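Local atomic coordinates of UDP-4-amino-4,6-dideoxy-N-acetyl-beta-L-altrosamine transaminase (Helicobacter pylori, PDB entry 2FNU), a protein that catalyses the pyridoxal phosphate-dependent transamination of a UDP-linked 4-keto sugar, the second step in making pseudaminic acid for flagellin modification. Residues 55-60 and 88-93; 62-67 and 124-129. All coordinates share one frame; numbering follows the deposited sequence.

Contact 1 (55-60 and 88-93). With PMP (4'-deoxy-4'-aminopyridoxal-5'-phosphate), chain E.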
loop_
_atom_site.group_PDB
_atom_site.type_symbol
_atom_site.label_atom_id
_atom_site.label_comp_id
_atom_site.label_asym_id
_atom_site.label_seq_id
_atom_site.Cartn_x
_atom_site.Cartn_y
_atom_site.Cartn_z
ATOM N N SER B 55 0.529 0.012 -5.101
ATOM C CA SER B 55 0.585 -1.210 -5.910
ATOM C C SER B 55 -0.593 -1.200 -6.893
ATOM O O SER B 55 -1.584 -0.490 -6.662
ATOM C CB SER B 55 0.491 -2.470 -5.048
ATOM O OG SER B 55 -0.792 -2.558 -4.438
ATOM N N ALA B 56 -0.521 -2.019 -7.957
ATOM C CA ALA B 56 -1.700 -2.139 -8.826
ATOM C C ALA B 56 -2.864 -2.843 -8.129
ATOM O O ALA B 56 -4.017 -2.637 -8.503
ATOM C CB ALA B 56 -1.370 -2.836 -10.153
ATOM N N THR B 57 -2.558 -3.703 -7.149
ATOM C CA THR B 57 -3.632 -4.379 -6.411
ATOM C C THR B 57 -4.450 -3.343 -5.618
ATOM O O THR B 57 -5.684 -3.419 -5.577
ATOM C CB THR B 57 -3.061 -5.468 -5.504
ATOM O OG1 THR B 57 -2.304 -6.360 -6.311
ATOM C CG2 THR B 57 -4.168 -6.267 -4.847
ATOM N N SER B 58 -3.772 -2.351 -5.041
ATOM C CA SER B 58 -4.466 -1.235 -4.381
ATOM C C SER B 58 -5.292 -0.421 -5.370
ATOM O O SER B 58 -6.425 -0.002 -5.062
ATOM C CB SER B 58 -3.486 -0.329 -3.633
ATOM O OG SER B 58 -2.894 -1.018 -2.547
ATOM N N ALA B 59 -4.704 -0.175 -6.546
ATOM C CA ALA B 59 -5.403 0.498 -7.633
ATOM C C ALA B 59 -6.668 -0.268 -8.041
ATOM O O ALA B 59 -7.746 0.335 -8.206
ATOM C CB ALA B 59 -4.470 0.675 -8.810
ATOM N N LEU B 60 -6.553 -1.596 -8.177
ATOM C CA LEU B 60 -7.703 -2.408 -8.578
ATOM C C LEU B 60 -8.812 -2.327 -7.530
ATOM O O LEU B 60 -9.989 -2.154 -7.877
ATOM C CB LEU B 60 -7.294 -3.881 -8.796
ATOM C CG LEU B 60 -6.550 -4.211 -10.086
ATOM C CD1 LEU B 60 -5.893 -5.584 -9.996
ATOM C CD2 LEU B 60 -7.476 -4.160 -11.283
ATOM N N ALA B 88 -8.929 -10.938 -9.677
ATOM C CA ALA B 88 -10.160 -11.515 -9.130
ATOM C C ALA B 88 -10.272 -11.352 -7.611
ATOM O O ALA B 88 -11.381 -11.143 -7.111
ATOM C CB ALA B 88 -10.292 -12.987 -9.513
ATOM N N ASN B 89 -9.157 -11.445 -6.874
ATOM C CA ASN B 89 -9.239 -11.269 -5.415
ATOM C C ASN B 89 -9.864 -9.922 -5.081
ATOM O O ASN B 89 -10.616 -9.800 -4.111
ATOM C CB ASN B 89 -7.859 -11.297 -4.738
ATOM C CG ASN B 89 -7.304 -12.709 -4.490
ATOM O OD1 ASN B 89 -6.134 -12.851 -4.064
ATOM N ND2 ASN B 89 -8.095 -13.731 -4.731
ATOM N N MET B 90 -9.542 -8.887 -5.858
ATOM C CA MET B 90 -10.079 -7.557 -5.520
ATOM C C MET B 90 -11.550 -7.430 -5.882
ATOM O O MET B 90 -12.246 -6.608 -5.292
ATOM C CB MET B 90 -9.234 -6.431 -6.124
ATOM C CG MET B 90 -7.811 -6.359 -5.568
ATOM S SD MET B 90 -7.787 -6.145 -3.753
ATOM C CE MET B 90 -7.526 -7.846 -3.208
ATOM N N LEU B 91 -12.031 -8.286 -6.785
ATOM C CA LEU B 91 -13.475 -8.397 -7.014
ATOM C C LEU B 91 -14.164 -8.932 -5.772
ATOM O O LEU B 91 -15.170 -8.373 -5.308
ATOM C CB LEU B 91 -13.772 -9.272 -8.245
ATOM C CG LEU B 91 -13.361 -8.676 -9.600
ATOM C CD1 LEU B 91 -13.503 -9.704 -10.734
ATOM C CD2 LEU B 91 -14.160 -7.400 -9.963
ATOM N N LEU B 92 -13.629 -10.022 -5.239
ATOM C CA LEU B 92 -14.206 -10.618 -4.021
ATOM C C LEU B 92 -14.223 -9.595 -2.893
ATOM O O LEU B 92 -15.218 -9.480 -2.183
ATOM C CB LEU B 92 -13.421 -11.858 -3.581
ATOM C CG LEU B 92 -13.467 -13.065 -4.531
ATOM C CD1 LEU B 92 -12.683 -14.227 -3.938
ATOM C CD2 LEU B 92 -14.906 -13.497 -4.857
ATOM N N GLU B 93 -13.131 -8.839 -2.743
ATOM C CA GLU B 93 -13.066 -7.859 -1.665
ATOM C C GLU B 93 -14.030 -6.695 -1.861
ATOM O O GLU B 93 -14.307 -5.950 -0.915
ATOM C CB GLU B 93 -11.634 -7.339 -1.488
ATOM C CG GLU B 93 -10.730 -8.345 -0.791
ATOM C CD GLU B 93 -10.975 -8.348 0.723
ATOM O OE1 GLU B 93 -11.771 -9.189 1.223
ATOM O OE2 GLU B 93 -10.404 -7.464 1.403
HETATM N N1 PMP E . -2.876 -7.693 -12.473
HETATM C C2 PMP E . -1.967 -8.368 -13.246
HETATM C C2A PMP E . -2.382 -8.809 -14.631
HETATM C C3 PMP E . -0.686 -8.619 -12.737
HETATM O O3 PMP E . 0.247 -9.261 -13.501
HETATM C C4 PMP E . -0.337 -8.202 -11.431
HETATM C C4A PMP E . 1.009 -8.535 -10.823
HETATM N N4A PMP E . 1.523 -9.808 -11.277
HETATM C C5 PMP E . -1.264 -7.460 -10.691
HETATM C C6 PMP E . -2.503 -7.171 -11.261
HETATM C C5A PMP E . -0.948 -6.942 -9.300
HETATM O O4P PMP E . -0.086 -5.831 -9.461
HETATM P P PMP E . 0.855 -5.363 -8.235
HETATM O O1P PMP E . 1.973 -6.376 -8.158
HETATM O O2P PMP E . 1.390 -4.026 -8.653
HETATM O O3P PMP E . 0.030 -5.275 -6.980
#

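Contact 2 (62-67 and 124-129)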
loop_
_atom_site.group_PDB
_atom_site.type_symbol
_atom_site.label_atom_id
_atom_site.label_comp_id
_atom_site.label_asym_id
_atom_site.label_seq_id
_atom_site.Cartn_x
_atom_site.Cartn_y
_atom_site.Cartn_z
ATOM N N THR B 62 -9.352 0.040 -5.394
ATOM C CA THR B 62 -9.907 1.399 -5.430
ATOM C C THR B 62 -10.863 1.581 -6.613
ATOM O O THR B 62 -11.937 2.168 -6.467
ATOM C CB THR B 62 -8.765 2.422 -5.488
ATOM O OG1 THR B 62 -7.969 2.255 -4.308
ATOM C CG2 THR B 62 -9.304 3.864 -5.529
ATOM N N LEU B 63 -10.472 1.068 -7.770
ATOM C CA LEU B 63 -11.344 1.115 -8.946
ATOM C C LEU B 63 -12.628 0.300 -8.719
ATOM O O LEU B 63 -13.744 0.802 -8.971
ATOM C CB LEU B 63 -10.600 0.610 -10.193
ATOM C CG LEU B 63 -11.482 0.510 -11.448
ATOM C CD1 LEU B 63 -12.155 1.848 -11.805
ATOM C CD2 LEU B 63 -10.569 0.028 -12.596
ATOM N N TYR B 64 -12.491 -0.946 -8.269
ATOM C CA TYR B 64 -13.664 -1.805 -8.134
ATOM C C TYR B 64 -14.653 -1.263 -7.109
ATOM O O TYR B 64 -15.868 -1.436 -7.270
ATOM C CB TYR B 64 -13.238 -3.207 -7.699
ATOM C CG TYR B 64 -12.450 -4.029 -8.722
ATOM C CD1 TYR B 64 -11.736 -5.144 -8.309
ATOM C CD2 TYR B 64 -12.444 -3.704 -10.095
ATOM C CE1 TYR B 64 -11.048 -5.953 -9.210
ATOM C CE2 TYR B 64 -11.749 -4.488 -11.014
ATOM C CZ TYR B 64 -11.050 -5.632 -10.555
ATOM O OH TYR B 64 -10.360 -6.446 -11.430
ATOM N N ARG B 65 -14.140 -0.631 -6.054
ATOM C CA ARG B 65 -14.995 -0.118 -4.987
ATOM C C ARG B 65 -15.710 1.151 -5.412
ATOM O O ARG B 65 -16.782 1.476 -4.877
ATOM C CB ARG B 65 -14.175 0.170 -3.714
ATOM C CG ARG B 65 -13.789 -1.094 -2.923
ATOM C CD ARG B 65 -14.977 -1.697 -2.128
ATOM N NE ARG B 65 -15.511 -0.735 -1.156
ATOM C CZ ARG B 65 -14.958 -0.480 0.034
ATOM N NH1 ARG B 65 -13.875 -1.142 0.448
ATOM N NH2 ARG B 65 -15.500 0.454 0.813
ATOM N N ASN B 66 -15.126 1.880 -6.363
ATOM C CA ASN B 66 -15.603 3.238 -6.646
ATOM C C ASN B 66 -16.274 3.459 -7.999
ATOM O O ASN B 66 -16.951 4.482 -8.183
ATOM C CB ASN B 66 -14.476 4.262 -6.444
ATOM C CG ASN B 66 -14.093 4.411 -4.983
ATOM O OD1 ASN B 66 -13.105 3.826 -4.513
ATOM N ND2 ASN B 66 -14.878 5.173 -4.251
ATOM N N PHE B 67 -16.108 2.530 -8.944
ATOM C CA PHE B 67 -16.699 2.763 -10.277
ATOM C C PHE B 67 -18.219 2.856 -10.201
ATOM O O PHE B 67 -18.850 3.507 -11.035
ATOM C CB PHE B 67 -16.220 1.717 -11.306
ATOM C CG PHE B 67 -16.957 0.407 -11.247
ATOM C CD1 PHE B 67 -17.936 0.095 -12.204
ATOM C CD2 PHE B 67 -16.646 -0.539 -10.264
ATOM C CE1 PHE B 67 -18.622 -1.118 -12.144
ATOM C CE2 PHE B 67 -17.313 -1.753 -10.203
ATOM C CZ PHE B 67 -18.310 -2.048 -11.159
ATOM N N ALA B 124 -20.229 -5.463 -14.873
ATOM C CA ALA B 124 -19.061 -4.991 -15.607
ATOM C C ALA B 124 -18.340 -6.152 -16.247
ATOM O O ALA B 124 -18.622 -7.315 -15.913
ATOM C CB ALA B 124 -18.084 -4.262 -14.640
ATOM N N ILE B 125 -17.403 -5.819 -17.136
ATOM C CA ILE B 125 -16.456 -6.800 -17.672
ATOM C C ILE B 125 -15.047 -6.291 -17.348
ATOM O O ILE B 125 -14.762 -5.120 -17.609
ATOM C CB ILE B 125 -16.627 -6.995 -19.194
ATOM C CG1 ILE B 125 -18.060 -7.473 -19.493
ATOM C CG2 ILE B 125 -15.568 -7.971 -19.749
ATOM C CD1 ILE B 125 -18.339 -7.717 -20.976
ATOM N N VAL B 126 -14.192 -7.151 -16.778
ATOM C CA VAL B 126 -12.788 -6.785 -16.538
ATOM C C VAL B 126 -11.906 -7.650 -17.443
ATOM O O VAL B 126 -11.829 -8.864 -17.247
ATOM C CB VAL B 126 -12.361 -7.017 -15.062
ATOM C CG1 VAL B 126 -10.844 -6.759 -14.894
ATOM C CG2 VAL B 126 -13.174 -6.125 -14.123
ATOM N N SER B 127 -11.268 -7.026 -18.433
ATOM C CA SER B 127 -10.322 -7.725 -19.302
ATOM C C SER B 127 -8.891 -7.485 -18.814
ATOM O O SER B 127 -8.645 -6.566 -18.024
ATOM C CB SER B 127 -10.462 -7.256 -20.759
ATOM O OG SER B 127 -10.267 -5.845 -20.849
ATOM N N VAL B 128 -7.974 -8.306 -19.313
ATOM C CA VAL B 128 -6.547 -8.198 -19.008
ATOM C C VAL B 128 -5.763 -8.239 -20.321
ATOM O O VAL B 128 -6.006 -9.110 -21.172
ATOM C CB VAL B 128 -6.097 -9.396 -18.148
ATOM C CG1 VAL B 128 -4.565 -9.422 -17.965
ATOM C CG2 VAL B 128 -6.801 -9.334 -16.795
ATOM N N ASP B 129 -4.811 -7.320 -20.484
ATOM C CA ASP B 129 -3.973 -7.318 -21.686
ATOM C C ASP B 129 -2.823 -8.270 -21.398
ATOM O O ASP B 129 -1.779 -7.877 -20.865
ATOM C CB ASP B 129 -3.487 -5.903 -21.974
ATOM C CG ASP B 129 -4.632 -4.931 -22.168
ATOM O OD1 ASP B 129 -5.623 -5.294 -22.851
ATOM O OD2 ASP B 129 -4.561 -3.818 -21.615
#

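Contact 1 (55-60 and 88-93)
M90 of helix 86-93 packs against the first turn of helix 56-66, meeting T57 and L60. Its chi1 of -65° puts CG anti to the carbonyl carbon, where M90 CG is 3.7 Å from T57 CG2 and 3.6 Å from T57 O. Bends at chi2 and chi3 then bring SD near the same methyl, and the two side chains cross at about a right angle. On L60, CB meets M90 CG at 4.1 Å, while CD1 reaches C6 of the cofactor ring.

Polar contacts gather at the helix start, round the phosphate of PMP. A56 N donates to PMP O2P (2.9 Å, N-H...O angle 158°). PMP O3P takes two bonds from one residue, T57 N at 3.0 Å and T57 OG1 at 2.7 Å. With chi1 at -56°, OG1 sits beside its own backbone N and CG2 is anti to that N, against M90 CG. S55, the N-cap, accepts from S58 N through OG at 3.0 Å, and its OG is also bonded to N228 O of the second subunit. The helix start thus forms part of the phosphate-binding site, where the helix dipole probably helps stabilise the negative charge.

Contact 2 (62-67 and 124-129)
Y64 and V126 approach from opposite directions, the tyrosine from helix 56-66 and the valine from strand 122-128. With chi1 at -68° the tyrosine ring is anti to its own carbonyl carbon, its phenol end reaching the strand. The phenol oxygen lies against one branch of the valine, Y64 OH to V126 CG1 at 3.5 Å, and the ring carbon next to its para position meets the other, Y64 CE2 to V126 CG2 at 3.8 Å, with CG2 coming obliquely to the ring. V126 sets this fork with chi1 at 174°: CG1 is anti to the backbone N, CG2 lies beside it, and both methyls are presented to the phenol end. The hydroxyl also has a polar partner, a hydrogen bond with T87 O at the start of helix 86-93, which ties down the end of the ring.

In this DegT/DnrJ/EryC1 family enzyme, strand 122-128 is an inner strand of the mixed seven-stranded sheet in the large domain of fold type I (aspartate aminotransferase) PLP enzymes, flanked by 76-79 and 150-154, and helix 56-66 packs on one face of it. A124 and V126 both point their CB toward segment 62-67.

Three residues after Y64, F67 reaches A124. Its chi1 of 81° places CG between the backbone N and the carbonyl carbon, and the ring turns its edge to the preceding backbone, with L63 O and Y64 C in its plane. CE1 and CZ of F67 are each 4.1 Å from A124 CB, the methyl coming obliquely to the ring. L63 O accepts from both N66 N and F67 N.

Helix 56-66 serves both contacts: its N-terminal turn enters contact 1 and its C-terminal end contact 2, whose centres are 9 Å apart. The two meet directly at the ring of Y64, where Y64 CD1 lies 3.3 Å from M90 C and 3.5 Å from L91 N, so the tyrosine packs on helix 86-93 as well as on the strand. Contact 1 touches PMP itself, while the nearest atoms of the Y64 side chain and PMP are about 8 Å apart; V128, two residues beyond V126 on the strand, touches the cofactor again. Across the dimer, R65 forms a salt bridge with E93 of the second subunit, and E93 with R65 of that subunit.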